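Local coordinates for protein ALDH21) (Physcomitrella patens subsp. patens, PDB 5MZ5) that oxidises succinic semialdehyde to succinate with NADP(+) as coenzyme, as an aldehyde dehydrogenase found in lower plants and some vascular plants, at residues 191-196 with 473-478; 141-146 with 492-497; 319-324 with 440-445. All coordinates share one frame; numbering follows the deposited sequence.

Interaction 1: residues 191-196 with 473-478; sequences PLNLVA and ALRVDS
The start of helix 193-205 faces an irregular loop with N193 and D477 as the closest backbone pair, their CA atoms 9.1 Å apart, so only side chains bridge the gap. The helix belongs to the Rossmann-type part of the aldehyde dehydrogenase fold, and the loop carries R475, which binds succinate; the contact probably helps to form the wall of the substrate pocket. N193 reaches across with CG anti to its own backbone N (chi1 -172°). Its ND2 gives OD1 of D477 a weak hydrogen bond, 3.4 Å long and bent to 144° at the hydrogen, and the amide and carboxylate planes stand 68° apart. That bond is secondary for the aspartate: OD1 also accepts from H197, and OD2 forms a salt bridge with R139, another succinate-binding residue. D477 thus links helix 193-205 to an arginine of helix 130-151, which probably helps to orient that arginine. N193 OD1 is hydrogen-bonded to a glycerol, probably from crystallisation. R475 runs out fully extended and makes a cation-pi contact with Y481. The CD2 methyl of L194 approaches the edge of the R475 guanidinium, near the group's plane, 3.5 Å from NH1.

Interaction 2: residues 141-146 with 492-497; sequences IDTFQV and EGVKYA
V494, the first residue of helix 494-500, pushes its side chain against one side of helix 130-151 between T143 and V146, and it accounts for more than half of the 137 Å² buried here. V146 and V494 are the closest backbone pair, CA to CA 6.7 Å. The two valines point at each other and lie side by side, running in opposed directions, with CG1 of V146 3.7 Å from CB of V494. CG2 of V494 serves both partners: it lies 3.5 Å from O and 3.9 Å from CG2 of T143, and also touches the side chain of V146. CG1 of V494, anti to the backbone N (chi1 179°), reaches only CG1 of V146, at 4.1 Å. Of the T143 side chain, only the methyl meets the valine, beside the backbone carbonyl; OG1 is occupied by a hydrogen bond to the carbonyl O of R139, one helical turn earlier. G493 occupies the N-cap position, and its O takes the first helical bond, from N of A497 at 2.9 Å. At its backbone angles (phi 102°, psi 123°) a CB would meet the carbonyl O of E492. V146 also packs on I163 of the second subunit and R153 of the third. The arrangement is a buried helix-helix contact, apolar between side chains, in which the N-terminal end of helix 494-500 abuts helix 130-151 at the interfaces with two other subunits of this tetrameric aldehyde dehydrogenase.

Interaction 3: residues 319-324 with 440-445; sequences SCIHMQ and YGLQSG
Apolar packing carries the contact between L442 and the turn residues C320 and I321. The branch CD2 of L442 sits 3.7 Å from CB of C320 and 3.4 Å from the C320 carbonyl O, so the leucine rests on both the backbone and the base of the cysteine side chain, while the sulfur lies farther from it. I321 crosses L442 at about a right angle, its CG2 3.7 Å from the leucine CG. That same methyl lies along the aliphatic part of Q443, 3.9 Å from CG, and the CA atoms of I321 and Q443 form the closest backbone pair, 6.3 Å apart. In I321, CG1 occupies the crowded position between backbone N and carbonyl carbon (chi1 57°), and an extended chi2 of 179° carries CD1 onward to the amide of Q443, 3.9 Å from NE2. Both segments lead into strands of the mixed sheet: 323-329 and 443-447 each run parallel to strand 290-294 and flank it, and the contact joins the turn before strand 323-329 to the start of strand 443-447 and the loop before it. C320 binds succinate and NADP(+), and S319 also binds succinate, so this packing lies at the active site. Hydrogen bonds shape the turn from within. S319 to H322 is a type I beta turn, its ring closed by the bond from H322 N to S319 O, and an ST turn is superimposed on it, with I321 N donating to S319 OG at 3.2 Å and 159°. The same hydroxyl is hydrogen-bonded to Y314, also a succinate-binding residue. NE2 of Q443, beside CD1 of I321, donates to the carbonyl O atoms of P472 and L474.

From the N terminus the chain passes 141-146, then 191-196, 319-324, 440-445, 473-478 and finally 492-497, so the three loops nest without crossing. Interaction 3 closes the innermost loop, over 115 intervening residues; interaction 1 encloses it over 276, and interaction 2, joining helix 130-151 to helix 494-500, surrounds both over 345. Interactions 1 and 2, with centres 8 Å apart, meet where N193 ND2 makes a weak hydrogen bond to T143 OG1. Interactions 1 and 3 join through Q443 NE2, which donates to L474 O. Interactions 2 and 3 do not touch, their nearest atoms being about 8 Å apart. The loop 473-478 thus lies between the coenzyme-domain helices and the strands of the catalytic domain.

Interaction 1: residues 191-196 with 473-478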
# COMPACT_ATOMS: atom_id res chain seq x y z
N PRO A 191 11.03 -23.14 21.43
CA PRO A 191 9.67 -23.50 21.88
C PRO A 191 8.79 -22.36 22.36
O PRO A 191 7.59 -22.60 22.60
CB PRO A 191 9.92 -24.53 22.98
CG PRO A 191 11.27 -24.25 23.48
CD PRO A 191 12.06 -23.75 22.31
N LEU A 192 9.33 -21.16 22.49
CA LEU A 192 8.52 -20.01 22.86
C LEU A 192 8.31 -19.11 21.64
O LEU A 192 7.16 -18.85 21.27
CB LEU A 192 9.12 -19.26 24.06
CG LEU A 192 8.36 -18.03 24.55
CD1 LEU A 192 7.05 -18.42 25.26
CD2 LEU A 192 9.23 -17.17 25.43
N ASN A 193 9.41 -18.66 21.01
CA ASN A 193 9.37 -17.77 19.86
C ASN A 193 8.65 -18.36 18.65
O ASN A 193 7.87 -17.65 18.02
CB ASN A 193 10.77 -17.24 19.48
CG ASN A 193 10.73 -16.17 18.41
OD1 ASN A 193 11.01 -16.42 17.24
ND2 ASN A 193 10.20 -15.01 18.73
N LEU A 194 8.90 -19.63 18.32
CA LEU A 194 8.27 -20.23 17.15
C LEU A 194 6.80 -20.58 17.41
O LEU A 194 6.03 -20.71 16.46
CB LEU A 194 9.09 -21.38 16.54
CG LEU A 194 10.43 -20.90 15.87
CD1 LEU A 194 11.31 -22.07 15.43
CD2 LEU A 194 10.18 -19.96 14.70
N VAL A 195 6.39 -20.57 18.70
CA VAL A 195 4.98 -20.69 19.10
C VAL A 195 4.34 -19.30 18.90
O VAL A 195 3.29 -19.20 18.25
CB VAL A 195 4.82 -21.21 20.56
CG1 VAL A 195 3.42 -20.92 21.09
CG2 VAL A 195 5.14 -22.69 20.64
N ALA A 196 5.01 -18.24 19.43
CA ALA A 196 4.58 -16.84 19.34
C ALA A 196 4.30 -16.43 17.88
O ALA A 196 3.30 -15.77 17.63
CB ALA A 196 5.63 -15.91 19.96
N ALA A 473 22.12 -16.40 9.78
CA ALA A 473 21.41 -16.70 11.02
C ALA A 473 20.60 -15.51 11.58
O ALA A 473 19.94 -15.65 12.62
CB ALA A 473 22.35 -17.28 12.06
N LEU A 474 20.55 -14.39 10.86
CA LEU A 474 19.81 -13.21 11.26
C LEU A 474 18.32 -13.26 10.91
O LEU A 474 17.95 -13.51 9.77
CB LEU A 474 20.47 -11.94 10.71
CG LEU A 474 19.87 -10.57 11.10
CD1 LEU A 474 19.95 -10.33 12.61
CD2 LEU A 474 20.59 -9.45 10.35
N ARG A 475 17.47 -13.01 11.91
CA ARG A 475 16.04 -12.88 11.76
C ARG A 475 15.47 -11.75 12.62
O ARG A 475 15.64 -11.75 13.84
CB ARG A 475 15.29 -14.20 12.04
CG ARG A 475 13.78 -14.05 11.73
CD ARG A 475 12.95 -15.19 12.27
NE ARG A 475 11.53 -15.01 11.97
CZ ARG A 475 10.59 -15.90 12.25
NH1 ARG A 475 10.89 -17.03 12.87
NH2 ARG A 475 9.33 -15.68 11.88
N VAL A 476 14.75 -10.82 11.97
CA VAL A 476 14.00 -9.76 12.65
C VAL A 476 12.57 -10.30 12.69
O VAL A 476 12.06 -10.77 11.67
CB VAL A 476 14.12 -8.36 11.98
CG1 VAL A 476 13.34 -7.31 12.78
CG2 VAL A 476 15.58 -7.95 11.85
N ASP A 477 11.91 -10.22 13.85
CA ASP A 477 10.59 -10.81 14.06
C ASP A 477 9.46 -10.15 13.23
O ASP A 477 8.36 -10.72 13.15
CB ASP A 477 10.26 -10.87 15.55
CG ASP A 477 11.23 -11.79 16.28
OD1 ASP A 477 11.10 -13.02 16.14
OD2 ASP A 477 12.17 -11.28 16.92
N SER A 478 9.77 -9.05 12.51
CA SER A 478 8.83 -8.39 11.61
C SER A 478 9.09 -8.69 10.12
O SER A 478 8.26 -8.34 9.27
CB SER A 478 8.82 -6.88 11.85
OG SER A 478 10.07 -6.31 11.53

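Interaction 2: residues 141-146 with 492-497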
# COMPACT_ATOMS: atom_id res chain seq x y z
N ILE A 141 8.56 -11.20 23.20
CA ILE A 141 7.96 -9.92 23.62
C ILE A 141 7.78 -9.02 22.37
O ILE A 141 6.69 -8.50 22.17
CB ILE A 141 8.70 -9.25 24.82
CG1 ILE A 141 8.44 -10.05 26.12
CG2 ILE A 141 8.27 -7.77 25.02
CD1 ILE A 141 9.37 -9.81 27.28
N ASP A 142 8.81 -8.94 21.49
CA ASP A 142 8.75 -8.16 20.26
C ASP A 142 7.68 -8.69 19.29
O ASP A 142 7.01 -7.90 18.65
CB ASP A 142 10.10 -8.12 19.52
CG ASP A 142 11.24 -7.35 20.18
OD1 ASP A 142 10.97 -6.59 21.14
OD2 ASP A 142 12.40 -7.50 19.73
N THR A 143 7.55 -10.02 19.19
CA THR A 143 6.60 -10.71 18.31
C THR A 143 5.16 -10.39 18.73
O THR A 143 4.35 -10.03 17.88
CB THR A 143 6.90 -12.22 18.28
OG1 THR A 143 8.24 -12.39 17.82
CG2 THR A 143 5.94 -13.01 17.39
N PHE A 144 4.86 -10.52 20.04
CA PHE A 144 3.53 -10.21 20.57
C PHE A 144 3.23 -8.70 20.46
O PHE A 144 2.08 -8.33 20.23
CB PHE A 144 3.36 -10.71 22.01
CG PHE A 144 2.88 -12.14 22.06
CD1 PHE A 144 1.52 -12.44 21.88
CD2 PHE A 144 3.77 -13.19 22.24
CE1 PHE A 144 1.07 -13.76 21.88
CE2 PHE A 144 3.31 -14.51 22.26
CZ PHE A 144 1.97 -14.79 22.05
N GLN A 145 4.28 -7.85 20.59
CA GLN A 145 4.18 -6.40 20.49
C GLN A 145 3.88 -5.99 19.05
O GLN A 145 2.98 -5.19 18.85
CB GLN A 145 5.43 -5.67 21.04
CG GLN A 145 5.32 -4.13 21.00
CD GLN A 145 4.19 -3.60 21.85
OE1 GLN A 145 3.97 -4.04 22.98
NE2 GLN A 145 3.40 -2.67 21.32
N VAL A 146 4.58 -6.59 18.06
CA VAL A 146 4.32 -6.34 16.63
C VAL A 146 2.85 -6.75 16.33
O VAL A 146 2.15 -6.01 15.65
CB VAL A 146 5.33 -7.05 15.68
CG1 VAL A 146 4.91 -6.93 14.21
CG2 VAL A 146 6.75 -6.51 15.86
N GLU A 492 6.30 -16.43 7.55
CA GLU A 492 6.02 -16.01 8.90
C GLU A 492 6.70 -14.65 9.07
O GLU A 492 7.21 -14.09 8.10
CB GLU A 492 6.36 -17.07 9.96
CG GLU A 492 5.32 -18.18 9.96
CD GLU A 492 5.31 -19.16 11.12
OE1 GLU A 492 4.40 -20.01 11.15
OE2 GLU A 492 6.16 -19.05 12.04
N GLY A 493 6.62 -14.09 10.25
CA GLY A 493 6.91 -12.68 10.49
C GLY A 493 5.48 -12.19 10.58
O GLY A 493 4.65 -12.53 9.72
N VAL A 494 5.14 -11.55 11.69
CA VAL A 494 3.77 -11.26 12.13
C VAL A 494 2.80 -10.84 11.01
O VAL A 494 1.79 -11.54 10.83
CB VAL A 494 3.72 -10.28 13.32
CG1 VAL A 494 2.28 -9.99 13.71
CG2 VAL A 494 4.50 -10.83 14.51
N LYS A 495 3.06 -9.74 10.26
CA LYS A 495 2.11 -9.27 9.24
C LYS A 495 1.93 -10.27 8.07
O LYS A 495 0.83 -10.39 7.54
CB LYS A 495 2.41 -7.84 8.76
CG LYS A 495 3.64 -7.67 7.86
CD LYS A 495 3.80 -6.19 7.51
CE LYS A 495 4.81 -5.95 6.42
NZ LYS A 495 5.30 -4.54 6.43
N TYR A 496 2.95 -11.06 7.74
CA TYR A 496 2.89 -12.09 6.68
C TYR A 496 2.14 -13.33 7.17
O TYR A 496 1.34 -13.88 6.41
CB TYR A 496 4.30 -12.43 6.16
CG TYR A 496 5.10 -11.19 5.81
CD1 TYR A 496 5.88 -10.55 6.76
CD2 TYR A 496 5.02 -10.62 4.54
CE1 TYR A 496 6.58 -9.37 6.46
CE2 TYR A 496 5.70 -9.44 4.23
CZ TYR A 496 6.50 -8.84 5.18
OH TYR A 496 7.19 -7.70 4.85
N ALA A 497 2.39 -13.77 8.44
CA ALA A 497 1.65 -14.91 9.02
C ALA A 497 0.16 -14.55 9.10
O ALA A 497 -0.67 -15.39 8.77
CB ALA A 497 2.18 -15.26 10.40

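Interaction 3: residues 319-324 with 440-445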
# COMPACT_ATOMS: atom_id res chain seq x y z
N SER A 319 19.12 -24.62 14.64
CA SER A 319 18.35 -23.55 14.06
C SER A 319 18.20 -23.83 12.58
O SER A 319 19.13 -24.31 11.94
CB SER A 319 19.06 -22.21 14.27
OG SER A 319 18.47 -21.17 13.52
N CYS A 320 17.03 -23.51 12.04
CA CYS A 320 16.69 -23.69 10.63
C CYS A 320 17.48 -22.72 9.74
O CYS A 320 17.57 -22.96 8.55
CB CYS A 320 15.18 -23.57 10.42
SG CYS A 320 14.20 -24.77 11.37
N ILE A 321 18.09 -21.65 10.34
CA ILE A 321 18.93 -20.67 9.63
C ILE A 321 20.40 -20.69 10.12
O ILE A 321 21.15 -19.75 9.87
CB ILE A 321 18.33 -19.23 9.58
CG1 ILE A 321 18.05 -18.67 11.00
CG2 ILE A 321 17.11 -19.21 8.66
CD1 ILE A 321 17.47 -17.18 11.06
N HIS A 322 20.81 -21.79 10.78
CA HIS A 322 22.19 -22.02 11.20
C HIS A 322 23.11 -21.92 9.96
O HIS A 322 22.73 -22.41 8.90
CB HIS A 322 22.29 -23.42 11.84
CG HIS A 322 23.67 -24.03 11.82
ND1 HIS A 322 23.88 -25.29 11.29
CD2 HIS A 322 24.84 -23.55 12.31
CE1 HIS A 322 25.18 -25.51 11.42
NE2 HIS A 322 25.80 -24.50 12.03
N MET A 323 24.26 -21.24 10.07
CA MET A 323 25.19 -21.14 8.93
C MET A 323 25.98 -22.46 8.85
O MET A 323 26.91 -22.70 9.62
CB MET A 323 26.11 -19.92 9.05
CG MET A 323 27.09 -19.74 7.89
SD MET A 323 28.40 -18.57 8.35
CE MET A 323 29.43 -19.65 9.38
N GLN A 324 25.54 -23.34 7.94
CA GLN A 324 26.14 -24.66 7.77
C GLN A 324 27.33 -24.65 6.81
O GLN A 324 28.25 -25.44 6.99
CB GLN A 324 25.08 -25.66 7.30
CG GLN A 324 25.51 -27.12 7.43
CD GLN A 324 24.39 -28.06 7.07
OE1 GLN A 324 23.26 -27.94 7.55
NE2 GLN A 324 24.67 -29.02 6.20
N TYR A 440 17.48 -27.09 -0.16
CA TYR A 440 16.87 -26.14 0.79
C TYR A 440 16.94 -24.73 0.17
O TYR A 440 17.58 -24.55 -0.87
CB TYR A 440 17.61 -26.19 2.13
CG TYR A 440 17.65 -27.56 2.79
CD1 TYR A 440 16.60 -28.00 3.60
CD2 TYR A 440 18.74 -28.41 2.62
CE1 TYR A 440 16.64 -29.25 4.22
CE2 TYR A 440 18.80 -29.65 3.25
CZ TYR A 440 17.75 -30.07 4.05
OH TYR A 440 17.82 -31.31 4.66
N GLY A 441 16.29 -23.75 0.79
CA GLY A 441 16.29 -22.38 0.30
C GLY A 441 15.69 -21.39 1.27
O GLY A 441 14.81 -20.62 0.91
N LEU A 442 16.17 -21.41 2.52
CA LEU A 442 15.65 -20.56 3.57
C LEU A 442 16.31 -19.19 3.59
O LEU A 442 15.68 -18.20 3.21
CB LEU A 442 15.74 -21.32 4.92
CG LEU A 442 14.97 -20.86 6.17
CD1 LEU A 442 13.69 -20.17 5.86
CD2 LEU A 442 14.69 -22.02 7.08
N GLN A 443 17.59 -19.14 3.98
CA GLN A 443 18.36 -17.90 4.04
C GLN A 443 19.79 -18.11 3.60
O GLN A 443 20.29 -19.23 3.61
CB GLN A 443 18.29 -17.23 5.43
CG GLN A 443 16.92 -16.67 5.76
CD GLN A 443 16.81 -15.66 6.87
OE1 GLN A 443 15.76 -15.06 7.06
NE2 GLN A 443 17.87 -15.44 7.64
N SER A 444 20.43 -17.03 3.16
CA SER A 444 21.83 -16.97 2.73
C SER A 444 22.43 -15.69 3.27
O SER A 444 21.71 -14.73 3.54
CB SER A 444 21.91 -16.97 1.21
OG SER A 444 21.78 -18.28 0.69
N GLY A 445 23.75 -15.68 3.43
CA GLY A 445 24.51 -14.54 3.91
C GLY A 445 25.57 -14.15 2.91
O GLY A 445 26.06 -15.01 2.17